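Side-chain contacts in pectinesterase 1 (PDB 1XG2), which removes methyl esters from cell-wall pectin by hydrolysis, releasing methanol, and may help prepare fruit cell walls for softening during ripening: residues 119-124 / 305-310; 168-173 / 215-220; 180-185 / 195-200; 269-274 / 278-283. All coordinates share one frame; numbering follows the deposited sequence.

Interaction 1: residues 119-124 / 305-310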
loop_
_atom_site.group_PDB
_atom_site.type_symbol
_atom_site.label_atom_id
_atom_site.label_comp_id
_atom_site.label_asym_id
_atom_site.label_seq_id
_atom_site.Cartn_x
_atom_site.Cartn_y
_atom_site.Cartn_z
ATOM N N MET A 119 7.419 -8.029 -0.305
ATOM C CA MET A 119 7.854 -9.018 0.674
ATOM C C MET A 119 8.466 -8.357 1.913
ATOM O O MET A 119 9.527 -8.735 2.393
ATOM C CB MET A 119 8.886 -9.927 0.007
ATOM C CG MET A 119 8.325 -10.647 -1.221
ATOM S SD MET A 119 9.513 -11.785 -1.947
ATOM C CE MET A 119 10.445 -10.585 -2.911
ATOM N N SER A 120 7.740 -7.359 2.398
ATOM C CA SER A 120 8.125 -6.627 3.594
ATOM C C SER A 120 7.367 -7.130 4.825
ATOM O O SER A 120 6.219 -7.580 4.732
ATOM C CB SER A 120 7.884 -5.129 3.384
ATOM O OG SER A 120 6.556 -4.902 2.936
ATOM N N VAL A 121 8.030 -7.055 5.978
ATOM C CA VAL A 121 7.458 -7.470 7.245
ATOM C C VAL A 121 7.597 -6.335 8.244
ATOM O O VAL A 121 8.679 -5.754 8.388
ATOM C CB VAL A 121 8.189 -8.701 7.829
ATOM C CG1 VAL A 121 7.565 -9.096 9.196
ATOM C CG2 VAL A 121 8.126 -9.849 6.866
ATOM N N ILE A 122 6.496 -6.019 8.913
ATOM C CA ILE A 122 6.475 -5.055 10.003
ATOM C C ILE A 122 6.083 -5.872 11.246
ATOM O O ILE A 122 4.951 -6.320 11.373
ATOM C CB ILE A 122 5.489 -3.901 9.674
ATOM C CG1 ILE A 122 5.994 -3.098 8.468
ATOM C CG2 ILE A 122 5.350 -2.937 10.837
ATOM C CD1 ILE A 122 5.779 -3.755 7.122
ATOM N N ASN A 123 7.037 -6.050 12.157
ATOM C CA ASN A 123 6.923 -6.949 13.289
ATOM C C ASN A 123 7.135 -6.202 14.603
ATOM O O ASN A 123 8.164 -5.584 14.795
ATOM C CB ASN A 123 7.997 -8.024 13.149
ATOM C CG ASN A 123 7.857 -9.153 14.168
ATOM O OD1 ASN A 123 8.838 -9.748 14.609
ATOM N ND2 ASN A 123 6.617 -9.420 14.570
ATOM N N ARG A 124 6.164 -6.277 15.496
ATOM C CA ARG A 124 6.260 -5.685 16.825
ATOM C C ARG A 124 6.584 -4.189 16.738
ATOM O O ARG A 124 7.494 -3.706 17.411
ATOM C CB ARG A 124 7.313 -6.406 17.668
ATOM C CG ARG A 124 6.984 -7.876 17.937
ATOM C CD ARG A 124 7.821 -8.491 19.054
ATOM N NE ARG A 124 9.255 -8.389 18.808
ATOM C CZ ARG A 124 10.021 -9.348 18.280
ATOM N NH1 ARG A 124 9.526 -10.532 17.940
ATOM N NH2 ARG A 124 11.312 -9.126 18.116
ATOM N N ARG A 305 8.982 -17.441 5.543
ATOM C CA ARG A 305 9.714 -18.402 6.366
ATOM C C ARG A 305 11.160 -17.970 6.610
ATOM O O ARG A 305 11.688 -18.212 7.697
ATOM C CB ARG A 305 9.601 -19.856 5.843
ATOM C CG ARG A 305 10.215 -20.042 4.427
ATOM C CD ARG A 305 10.374 -21.498 3.944
ATOM N NE ARG A 305 9.199 -22.015 3.227
ATOM C CZ ARG A 305 8.926 -21.831 1.933
ATOM N NH1 ARG A 305 9.733 -21.130 1.141
ATOM N NH2 ARG A 305 7.822 -22.370 1.422
ATOM N N SER A 306 11.797 -17.286 5.656
ATOM C CA SER A 306 13.192 -16.886 5.861
ATOM C C SER A 306 13.379 -15.657 6.736
ATOM O O SER A 306 14.505 -15.313 7.063
ATOM C CB SER A 306 13.930 -16.693 4.530
ATOM O OG SER A 306 13.748 -17.845 3.720
ATOM N N THR A 307 12.289 -14.990 7.107
ATOM C CA THR A 307 12.360 -13.825 8.000
ATOM C C THR A 307 12.468 -14.179 9.472
ATOM O O THR A 307 12.941 -13.365 10.260
ATOM C CB THR A 307 11.127 -12.903 7.835
ATOM O OG1 THR A 307 9.952 -13.573 8.330
ATOM C CG2 THR A 307 10.826 -12.595 6.359
ATOM N N GLY A 308 11.990 -15.361 9.855
ATOM C CA GLY A 308 11.915 -15.747 11.252
ATOM C C GLY A 308 10.625 -15.349 11.973
ATOM O O GLY A 308 10.346 -15.877 13.055
ATOM N N VAL A 309 9.840 -14.430 11.396
ATOM C CA VAL A 309 8.588 -13.972 12.017
ATOM C C VAL A 309 7.540 -15.083 12.117
ATOM O O VAL A 309 7.481 -15.978 11.264
ATOM C CB VAL A 309 7.967 -12.746 11.245
ATOM C CG1 VAL A 309 7.275 -13.196 9.958
ATOM C CG2 VAL A 309 6.986 -11.987 12.119
ATOM N N ALA A 310 6.712 -15.041 13.158
ATOM C CA ALA A 310 5.572 -15.949 13.231
ATOM C C ALA A 310 4.490 -15.545 12.242
ATOM O O ALA A 310 4.217 -14.347 12.057
ATOM C CB ALA A 310 4.990 -15.973 14.635
#

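Interaction 2: residues 168-173 / 215-220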
loop_
_atom_site.group_PDB
_atom_site.type_symbol
_atom_site.label_atom_id
_atom_site.label_comp_id
_atom_site.label_asym_id
_atom_site.label_seq_id
_atom_site.Cartn_x
_atom_site.Cartn_y
_atom_site.Cartn_z
ATOM N N LEU A 168 -5.484 -2.741 16.190
ATOM C CA LEU A 168 -5.851 -1.608 15.357
ATOM C C LEU A 168 -6.753 -0.734 16.219
ATOM O O LEU A 168 -7.878 -1.107 16.549
ATOM C CB LEU A 168 -6.552 -2.078 14.088
ATOM C CG LEU A 168 -5.812 -3.200 13.340
ATOM C CD1 LEU A 168 -6.548 -3.572 12.083
ATOM C CD2 LEU A 168 -4.414 -2.799 13.029
ATOM N N VAL A 169 -6.214 0.413 16.607
ATOM C CA VAL A 169 -6.751 1.239 17.670
ATOM C C VAL A 169 -7.204 2.580 17.114
ATOM O O VAL A 169 -6.386 3.438 16.744
ATOM C CB VAL A 169 -5.703 1.473 18.775
ATOM C CG1 VAL A 169 -6.347 2.183 19.972
ATOM C CG2 VAL A 169 -5.068 0.151 19.213
ATOM N N ALA A 170 -8.513 2.754 17.045
ATOM C CA ALA A 170 -9.069 4.051 16.677
ATOM C C ALA A 170 -9.002 4.980 17.895
ATOM O O ALA A 170 -9.264 4.556 19.020
ATOM C CB ALA A 170 -10.482 3.899 16.179
ATOM N N ARG A 171 -8.632 6.231 17.662
ATOM C CA ARG A 171 -8.479 7.218 18.726
ATOM C C ARG A 171 -9.452 8.385 18.536
ATOM O O ARG A 171 -10.162 8.457 17.540
ATOM C CB ARG A 171 -7.037 7.735 18.781
ATOM C CG ARG A 171 -6.623 8.581 17.585
ATOM C CD ARG A 171 -5.118 8.657 17.366
ATOM N NE ARG A 171 -4.443 9.178 18.550
ATOM C CZ ARG A 171 -3.129 9.260 18.715
ATOM N NH1 ARG A 171 -2.287 8.903 17.749
ATOM N NH2 ARG A 171 -2.648 9.742 19.851
ATOM N N LYS A 172 -9.472 9.298 19.500
ATOM C CA LYS A 172 -10.376 10.453 19.444
ATOM C C LYS A 172 -9.910 11.419 18.363
ATOM O O LYS A 172 -8.775 11.907 18.417
ATOM C CB LYS A 172 -10.416 11.178 20.781
ATOM C CG LYS A 172 -11.447 12.302 20.831
ATOM C CD LYS A 172 -11.409 12.992 22.199
ATOM C CE LYS A 172 -12.402 14.131 22.268
ATOM N NZ LYS A 172 -11.935 15.212 23.177
ATOM N N PRO A 173 -10.756 11.680 17.372
ATOM C CA PRO A 173 -10.403 12.603 16.298
ATOM C C PRO A 173 -10.845 14.035 16.603
ATOM O O PRO A 173 -11.269 14.320 17.720
ATOM C CB PRO A 173 -11.191 12.048 15.114
ATOM C CG PRO A 173 -12.472 11.580 15.738
ATOM C CD PRO A 173 -12.102 11.107 17.164
ATOM N N PHE A 215 -18.211 10.194 18.203
ATOM C CA PHE A 215 -17.242 9.927 17.132
ATOM C C PHE A 215 -17.374 8.484 16.699
ATOM O O PHE A 215 -16.889 7.595 17.388
ATOM C CB PHE A 215 -15.816 10.170 17.613
ATOM C CG PHE A 215 -15.588 11.546 18.132
ATOM C CD1 PHE A 215 -15.487 12.617 17.261
ATOM C CD2 PHE A 215 -15.482 11.778 19.498
ATOM C CE1 PHE A 215 -15.267 13.912 17.744
ATOM C CE2 PHE A 215 -15.266 13.068 19.983
ATOM C CZ PHE A 215 -15.163 14.130 19.110
ATOM N N PRO A 216 -18.021 8.248 15.566
ATOM C CA PRO A 216 -18.252 6.884 15.109
ATOM C C PRO A 216 -16.975 6.333 14.493
ATOM O O PRO A 216 -16.114 7.113 14.072
ATOM C CB PRO A 216 -19.324 7.062 14.034
ATOM C CG PRO A 216 -19.011 8.401 13.454
ATOM C CD PRO A 216 -18.561 9.236 14.612
ATOM N N THR A 217 -16.851 5.013 14.480
ATOM C CA THR A 217 -15.729 4.347 13.840
ATOM C C THR A 217 -16.278 3.285 12.914
ATOM O O THR A 217 -17.098 2.466 13.318
ATOM C CB THR A 217 -14.816 3.704 14.897
ATOM O OG1 THR A 217 -14.220 4.719 15.714
ATOM C CG2 THR A 217 -13.648 2.998 14.255
ATOM N N TYR A 218 -15.831 3.309 11.667
ATOM C CA TYR A 218 -16.212 2.302 10.703
ATOM C C TYR A 218 -14.987 1.479 10.336
ATOM O O TYR A 218 -13.863 1.940 10.453
ATOM C CB TYR A 218 -16.776 2.944 9.444
ATOM C CG TYR A 218 -18.018 3.796 9.667
ATOM C CD1 TYR A 218 -17.906 5.117 10.058
ATOM C CD2 TYR A 218 -19.300 3.267 9.482
ATOM C CE1 TYR A 218 -19.029 5.910 10.256
ATOM C CE2 TYR A 218 -20.441 4.057 9.675
ATOM C CZ TYR A 218 -20.291 5.375 10.069
ATOM O OH TYR A 218 -21.394 6.185 10.260
ATOM N N LEU A 219 -15.226 0.263 9.878
ATOM C CA LEU A 219 -14.174 -0.627 9.406
ATOM C C LEU A 219 -13.501 -0.112 8.140
ATOM O O LEU A 219 -12.307 -0.336 7.935
ATOM C CB LEU A 219 -14.738 -2.032 9.177
ATOM C CG LEU A 219 -15.242 -2.735 10.435
ATOM C CD1 LEU A 219 -16.013 -4.022 10.065
ATOM C CD2 LEU A 219 -14.097 -3.030 11.402
ATOM N N GLY A 220 -14.263 0.553 7.280
ATOM C CA GLY A 220 -13.699 1.162 6.095
ATOM C C GLY A 220 -14.681 1.971 5.274
ATOM O O GLY A 220 -15.894 1.951 5.525
#

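Interaction 3: residues 180-185 / 195-200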
loop_
_atom_site.group_PDB
_atom_site.type_symbol
_atom_site.label_atom_id
_atom_site.label_comp_id
_atom_site.label_asym_id
_atom_site.label_seq_id
_atom_site.Cartn_x
_atom_site.Cartn_y
_atom_site.Cartn_z
ATOM N N MET A 180 -12.241 5.877 10.263
ATOM C CA MET A 180 -12.285 4.786 9.300
ATOM C C MET A 180 -10.980 4.016 9.454
ATOM O O MET A 180 -9.902 4.554 9.165
ATOM C CB MET A 180 -12.378 5.307 7.863
ATOM C CG MET A 180 -13.392 6.386 7.641
ATOM S SD MET A 180 -15.023 5.677 7.493
ATOM C CE MET A 180 -16.016 7.125 7.857
ATOM N N VAL A 181 -11.081 2.766 9.889
ATOM C CA VAL A 181 -9.901 1.902 10.058
ATOM C C VAL A 181 -9.184 1.718 8.735
ATOM O O VAL A 181 -7.963 1.845 8.678
ATOM C CB VAL A 181 -10.259 0.527 10.636
ATOM C CG1 VAL A 181 -9.004 -0.354 10.787
ATOM C CG2 VAL A 181 -10.942 0.686 11.999
ATOM N N THR A 182 -9.947 1.447 7.678
ATOM C CA THR A 182 -9.367 1.286 6.329
ATOM C C THR A 182 -9.965 2.236 5.300
ATOM O O THR A 182 -11.106 2.667 5.418
ATOM C CB THR A 182 -9.506 -0.153 5.797
ATOM O OG1 THR A 182 -10.892 -0.503 5.630
ATOM C CG2 THR A 182 -8.953 -1.161 6.779
ATOM N N ALA A 183 -9.157 2.567 4.305
ATOM C CA ALA A 183 -9.609 3.205 3.077
ATOM C C ALA A 183 -8.825 2.542 1.952
ATOM O O ALA A 183 -7.795 3.040 1.498
ATOM C CB ALA A 183 -9.352 4.695 3.114
ATOM N N GLN A 184 -9.302 1.377 1.533
ATOM C CA GLN A 184 -8.566 0.544 0.583
ATOM C C GLN A 184 -8.786 1.112 -0.821
ATOM O O GLN A 184 -9.908 1.373 -1.209
ATOM C CB GLN A 184 -9.035 -0.905 0.694
ATOM C CG GLN A 184 -7.975 -1.938 0.313
ATOM C CD GLN A 184 -7.702 -1.976 -1.179
ATOM O OE1 GLN A 184 -6.557 -2.217 -1.616
ATOM N NE2 GLN A 184 -8.733 -1.732 -1.968
ATOM N N GLY A 185 -7.705 1.281 -1.566
ATOM C CA GLY A 185 -7.712 2.033 -2.806
ATOM C C GLY A 185 -7.451 1.233 -4.077
ATOM O O GLY A 185 -6.732 1.720 -4.957
ATOM N N THR A 195 -6.811 -5.453 1.386
ATOM C CA THR A 195 -6.414 -5.454 2.783
ATOM C C THR A 195 -7.155 -6.551 3.525
ATOM O O THR A 195 -8.368 -6.625 3.505
ATOM C CB THR A 195 -6.728 -4.101 3.404
ATOM O OG1 THR A 195 -5.821 -3.117 2.891
ATOM C CG2 THR A 195 -6.505 -4.111 4.913
ATOM N N SER A 196 -6.400 -7.375 4.228
ATOM C CA SER A 196 -6.963 -8.462 5.008
ATOM C C SER A 196 -6.522 -8.272 6.454
ATOM O O SER A 196 -5.342 -8.099 6.726
ATOM C CB SER A 196 -6.453 -9.795 4.470
ATOM O OG SER A 196 -6.820 -10.866 5.321
ATOM N N ILE A 197 -7.483 -8.288 7.371
ATOM C CA ILE A 197 -7.230 -8.117 8.789
ATOM C C ILE A 197 -7.706 -9.402 9.469
ATOM O O ILE A 197 -8.885 -9.738 9.390
ATOM C CB ILE A 197 -8.006 -6.887 9.303
ATOM C CG1 ILE A 197 -7.387 -5.604 8.741
ATOM C CG2 ILE A 197 -8.052 -6.821 10.852
ATOM C CD1 ILE A 197 -8.344 -4.418 8.791
ATOM N N GLN A 198 -6.791 -10.093 10.131
ATOM C CA GLN A 198 -7.024 -11.448 10.639
ATOM C C GLN A 198 -6.456 -11.629 12.034
ATOM O O GLN A 198 -5.304 -11.309 12.271
ATOM C CB GLN A 198 -6.342 -12.449 9.700
ATOM C CG GLN A 198 -6.752 -13.886 9.903
ATOM C CD GLN A 198 -5.959 -14.851 9.022
ATOM O OE1 GLN A 198 -4.817 -14.563 8.641
ATOM N NE2 GLN A 198 -6.558 -16.005 8.720
ATOM N N PHE A 199 -7.253 -12.176 12.950
ATOM C CA PHE A 199 -6.825 -12.389 14.343
ATOM C C PHE A 199 -6.343 -11.095 15.000
ATOM O O PHE A 199 -5.425 -11.111 15.814
ATOM C CB PHE A 199 -5.712 -13.431 14.456
ATOM C CG PHE A 199 -5.900 -14.636 13.593
ATOM C CD1 PHE A 199 -4.844 -15.121 12.839
ATOM C CD2 PHE A 199 -7.109 -15.310 13.553
ATOM C CE1 PHE A 199 -5.001 -16.240 12.035
ATOM C CE2 PHE A 199 -7.271 -16.433 12.747
ATOM C CZ PHE A 199 -6.210 -16.901 11.996
ATOM N N CYS A 200 -6.992 -9.991 14.662
ATOM C CA CYS A 200 -6.630 -8.691 15.179
ATOM C C CYS A 200 -7.615 -8.257 16.261
ATOM O O CYS A 200 -8.682 -8.852 16.445
ATOM C CB CYS A 200 -6.614 -7.669 14.038
ATOM S SG CYS A 200 -5.167 -7.849 12.949
#

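Interaction 4: residues 269-274 / 278-283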
loop_
_atom_site.group_PDB
_atom_site.type_symbol
_atom_site.label_atom_id
_atom_site.label_comp_id
_atom_site.label_asym_id
_atom_site.label_seq_id
_atom_site.Cartn_x
_atom_site.Cartn_y
_atom_site.Cartn_z
ATOM N N ALA A 269 -19.205 -6.955 16.514
ATOM C CA ALA A 269 -19.133 -7.949 15.424
ATOM C C ALA A 269 -20.479 -8.363 14.814
ATOM O O ALA A 269 -20.511 -9.005 13.750
ATOM C CB ALA A 269 -18.397 -9.180 15.902
ATOM N N GLY A 270 -21.579 -8.022 15.485
ATOM C CA GLY A 270 -22.914 -8.311 14.962
ATOM C C GLY A 270 -23.142 -7.659 13.608
ATOM O O GLY A 270 -22.790 -6.491 13.408
ATOM N N THR A 271 -23.738 -8.404 12.679
ATOM C CA THR A 271 -23.897 -7.935 11.304
ATOM C C THR A 271 -25.338 -7.651 10.868
ATOM O O THR A 271 -25.566 -7.301 9.713
ATOM C CB THR A 271 -23.267 -8.942 10.316
ATOM O OG1 THR A 271 -23.851 -10.236 10.486
ATOM C CG2 THR A 271 -21.782 -9.169 10.607
ATOM N N SER A 272 -26.302 -7.749 11.783
ATOM C CA SER A 272 -27.716 -7.624 11.410
ATOM C C SER A 272 -28.132 -6.207 11.015
ATOM O O SER A 272 -29.165 -6.032 10.386
ATOM C CB SER A 272 -28.605 -8.109 12.550
ATOM O OG SER A 272 -28.619 -7.140 13.585
ATOM N N LYS A 273 -27.333 -5.201 11.368
ATOM C CA LYS A 273 -27.656 -3.827 10.973
ATOM C C LYS A 273 -26.598 -3.212 10.041
ATOM O O LYS A 273 -26.529 -2.006 9.847
ATOM C CB LYS A 273 -27.784 -2.984 12.242
ATOM C CG LYS A 273 -28.986 -3.399 13.095
ATOM N N ARG A 274 -25.819 -4.082 9.410
ATOM C CA ARG A 274 -24.811 -3.639 8.446
ATOM C C ARG A 274 -25.441 -3.037 7.215
ATOM O O ARG A 274 -26.613 -3.279 6.913
ATOM C CB ARG A 274 -23.931 -4.812 8.014
ATOM C CG ARG A 274 -22.994 -5.259 9.095
ATOM C CD ARG A 274 -21.798 -4.360 9.256
ATOM N NE ARG A 274 -20.771 -4.955 10.113
ATOM C CZ ARG A 274 -20.608 -4.674 11.399
ATOM N NH1 ARG A 274 -21.427 -3.842 12.016
ATOM N NH2 ARG A 274 -19.643 -5.258 12.086
ATOM N N PRO A 278 -24.561 -4.114 -2.322
ATOM C CA PRO A 278 -24.265 -5.339 -3.079
ATOM C C PRO A 278 -22.834 -5.820 -2.849
ATOM O O PRO A 278 -22.590 -7.030 -2.795
ATOM C CB PRO A 278 -24.469 -4.902 -4.539
ATOM C CG PRO A 278 -25.450 -3.790 -4.465
ATOM C CD PRO A 278 -25.123 -3.060 -3.191
ATOM N N GLY A 279 -21.909 -4.877 -2.685
ATOM C CA GLY A 279 -20.504 -5.195 -2.475
ATOM C C GLY A 279 -20.125 -5.634 -1.074
ATOM O O GLY A 279 -18.985 -6.040 -0.873
ATOM N N TYR A 280 -21.049 -5.528 -0.110
ATOM C CA TYR A 280 -20.816 -6.005 1.241
ATOM C C TYR A 280 -21.299 -7.445 1.433
ATOM O O TYR A 280 -22.424 -7.789 1.070
ATOM C CB TYR A 280 -21.493 -5.117 2.298
ATOM C CG TYR A 280 -21.356 -5.735 3.666
ATOM C CD1 TYR A 280 -20.115 -5.819 4.277
ATOM C CD2 TYR A 280 -22.446 -6.293 4.318
ATOM C CE1 TYR A 280 -19.955 -6.428 5.524
ATOM C CE2 TYR A 280 -22.305 -6.901 5.569
ATOM C CZ TYR A 280 -21.064 -6.962 6.166
ATOM O OH TYR A 280 -20.917 -7.563 7.393
ATOM N N HIS A 281 -20.460 -8.264 2.056
ATOM C CA HIS A 281 -20.724 -9.685 2.215
ATOM C C HIS A 281 -20.442 -10.201 3.620
ATOM O O HIS A 281 -19.321 -10.115 4.111
ATOM C CB HIS A 281 -19.871 -10.474 1.226
ATOM C CG HIS A 281 -20.128 -10.108 -0.196
ATOM N ND1 HIS A 281 -19.299 -9.267 -0.905
ATOM C CD2 HIS A 281 -21.140 -10.433 -1.031
ATOM C CE1 HIS A 281 -19.782 -9.105 -2.124
ATOM N NE2 HIS A 281 -20.897 -9.804 -2.227
ATOM N N VAL A 282 -21.472 -10.754 4.261
ATOM C CA VAL A 282 -21.268 -11.576 5.439
ATOM C C VAL A 282 -20.804 -12.922 4.906
ATOM O O VAL A 282 -21.569 -13.624 4.243
ATOM C CB VAL A 282 -22.567 -11.735 6.277
ATOM C CG1 VAL A 282 -22.293 -12.539 7.553
ATOM C CG2 VAL A 282 -23.162 -10.363 6.600
ATOM N N ILE A 283 -19.541 -13.258 5.138
ATOM C CA ILE A 283 -18.975 -14.506 4.661
ATOM C C ILE A 283 -19.168 -15.614 5.701
ATOM O O ILE A 283 -18.698 -15.492 6.835
ATOM C CB ILE A 283 -17.473 -14.341 4.337
ATOM C CG1 ILE A 283 -17.242 -13.184 3.351
ATOM C CG2 ILE A 283 -16.913 -15.649 3.752
ATOM C CD1 ILE A 283 -15.757 -12.819 3.184
#

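Interaction 1: residues 119-124 / 305-310
The outer surface of the right-handed parallel beta-helix is where this contact lies: Val121 and Asn123 project from strand 120-123 and meet Thr307 and Val309 of the tail that follows helix 301-304. The CA atoms of Val121 and Thr307 are 8.1 Å apart and those of Asn123 and Val309 7.3 Å, with no hydrogen bond across the gap, so side chains alone join the tail to the strand. Val121 forks between both tail residues. Its CG2 meets Thr307 CG2 at 3.9 Å, the two side chains crossing at a slant, while CG1 reaches tip to tip toward Val309 and lies 4.2 Å from Val309 CG2. That same Val309 methyl slips alongside the carboxamide of Asn123, 3.6 Å from Asn123 ND2. Asn123 ND2 also makes a weak hydrogen bond to the carbonyl oxygen of Arg144 on the next strand. The Val309 contacts hold for one of two modelled conformers and are less certain.

Thr307 stands with OG1 between its backbone N and carbonyl carbon (chi1 68°), which turns the methyl to Val121 and leaves the hydroxyl for its own chain. OG1 accepts from Val309 N at 3.2 Å with an N-H...O angle of 157°, an ST turn, and also hydrogen-bonds the carbonyl of Leu304. The chemistry is therefore divided: polar atoms fix the bend of the tail internally, whereas adhesion to the strand is probably mainly by dispersion, methyl against methyl and methyl against amide.

Interaction 2: residues 168-173 / 215-220
Ala170 faces Thr217 with 7.2 Å between CA atoms, and two residues along in opposite senses Lys172 faces Phe215 at 7.3 Å between CA atoms, so the two segments run locally antiparallel. That spacing is too wide for neighbouring strands of a sheet, and no hydrogen bond crosses it; the space is filled by side chains.

At one end the contact is small: Ala170 CB sits 3.8 Å from Thr217 CG2. The Thr217 hydroxyl is also close by, its OG1 weakly bonded to the side-chain amide of Asn179. Strand 167-170 and strand 217-220 belong to different parallel sheets of the beta-helix, so this pair joins two of its walls, and the chain leaving each strand carries the packing on into loops. There the side chain of Pro173 is about 8 Å from that of Gln131, the probable transition-state stabiliser.

Phe215 does most of the touching in these loops. With CG anti to its carbonyl carbon (chi1 -57°), the ring swings over to the proline in a CH-pi contact over one face: Pro173 CD lies 4.0 Å from the centroid of the Phe215 ring, 26° off its normal. Pro173 CG is closer still to a single ring atom, 3.5 Å from Phe215 CD1. The extended stem of Lys172 crosses the ring obliquely, its CE 3.8 Å from Phe215 CE2. An alanine in place of Phe215 is likely to leave this proline without its aromatic platform and the lysine stem without its prop.

Interaction 3: residues 180-185 / 195-200
Thr182 OG1 donates to the carbonyl oxygen of Leu219 on the neighbouring strand, and this buried bond leaves the other branch of the threonine for the contact with segment 195-200. The hydroxyl lies between the backbone N and the carbonyl carbon (chi1 64°), which puts CG2 anti to the carbonyl carbon and directs it across the interior. There it meets Ile197 tip to tip, Thr182 CG2 lying 3.9 Å from Ile197 CD1. The methyl of Thr195 is the looser neighbour, with 4.3 Å between Thr182 CG2 and Thr195 CG2.

The second point of contact is Gln184 with Thr195, where the backbones are closest, 6.7 Å between CA atoms. The two side chains slide past each other in opposite directions, and the stem of the glutamine does the touching: Gln184 CG is 3.6 Å from Thr195 OG1. This is packing of a methylene on a hydroxyl, and no hydrogen bond joins the two segments.

Thr182 and Gln184 also both touch Thr229 on strand 228-232, while Thr195 touches Val161 on strand 160-164. The axes of the short strand segments 182-184 and 195-198 approach to 9.4 Å, with directions 147° apart, a spacing that fits facing sheets. The arrangement is that of the inside of a parallel beta-helix coil, in which one sheet packs on another through inward side chains; here the side chains of Thr182 and Gln184 are about 7 Å from those of Arg221 and Trp223 respectively, probable substrate-binding residues.

Interaction 4: residues 269-274 / 278-283
Thr271 and Arg274, the two ends of a type I beta turn, pack against Tyr280 and Val282 of strand 280-283, an outermost strand of the largest sheet of the parallel beta-helix. The turn is closed by Arg274 N donating to Thr271 O at 3.2 Å.

Polar bonds hold Arg274 and Tyr280 through third residues and do not run between the two segments. Glu261, on the adjoining strand 258-262, uses one oxygen, OE2, for both a salt bridge with Arg274 NE and a hydrogen bond with Tyr280 OH, so a shared carboxylate sets the two side chains beside each other. Arg274 NH1 and NH2 bond the carbonyls of Pro242 and Gly268, so three bonds restrain the guanidinium, whose plane lies 63° from that of the tyrosine ring.

Direct contact is van der Waals packing. The arginine chain bends at chi2 (-77°) and carries its stem at a slant across the phenol end: Arg274 CB is 3.6 Å from Tyr280 CE2, and Arg274 CG 3.5 Å from Tyr280 OH. A leucine in place of Tyr280 would probably cost Glu261 one of its partners and open a gap beside the arginine stem. Thr271 crosses the tyrosine at about a right angle, with 3.7 Å between Thr271 CG2 and Tyr280 OH. Nearer the surface, Thr271 OG1 rests 3.9 Å from Val282 CG2.

Interaction 3 is the most central, with all its touching residues buried; interaction 2 is nearly as buried but runs out into loops, while interactions 1 and 4 are only partly buried. The centres of 2 and 3 are about 12 Å apart, and the two are joined through strands 179-184 and 217-220, neighbours in one sheet. Interactions 1, 3 and 4 all reach the eleven-strand sheet, 1 from outside, 3 from within and 4 at its edge strand; the centres of 1 and 4 lie about 32 Å apart. None has a hydrogen bond across it. Methyl packing serves 1 and 3, a ring face carries 2, and in 4 a carboxylate outside both segments bonds both main partners.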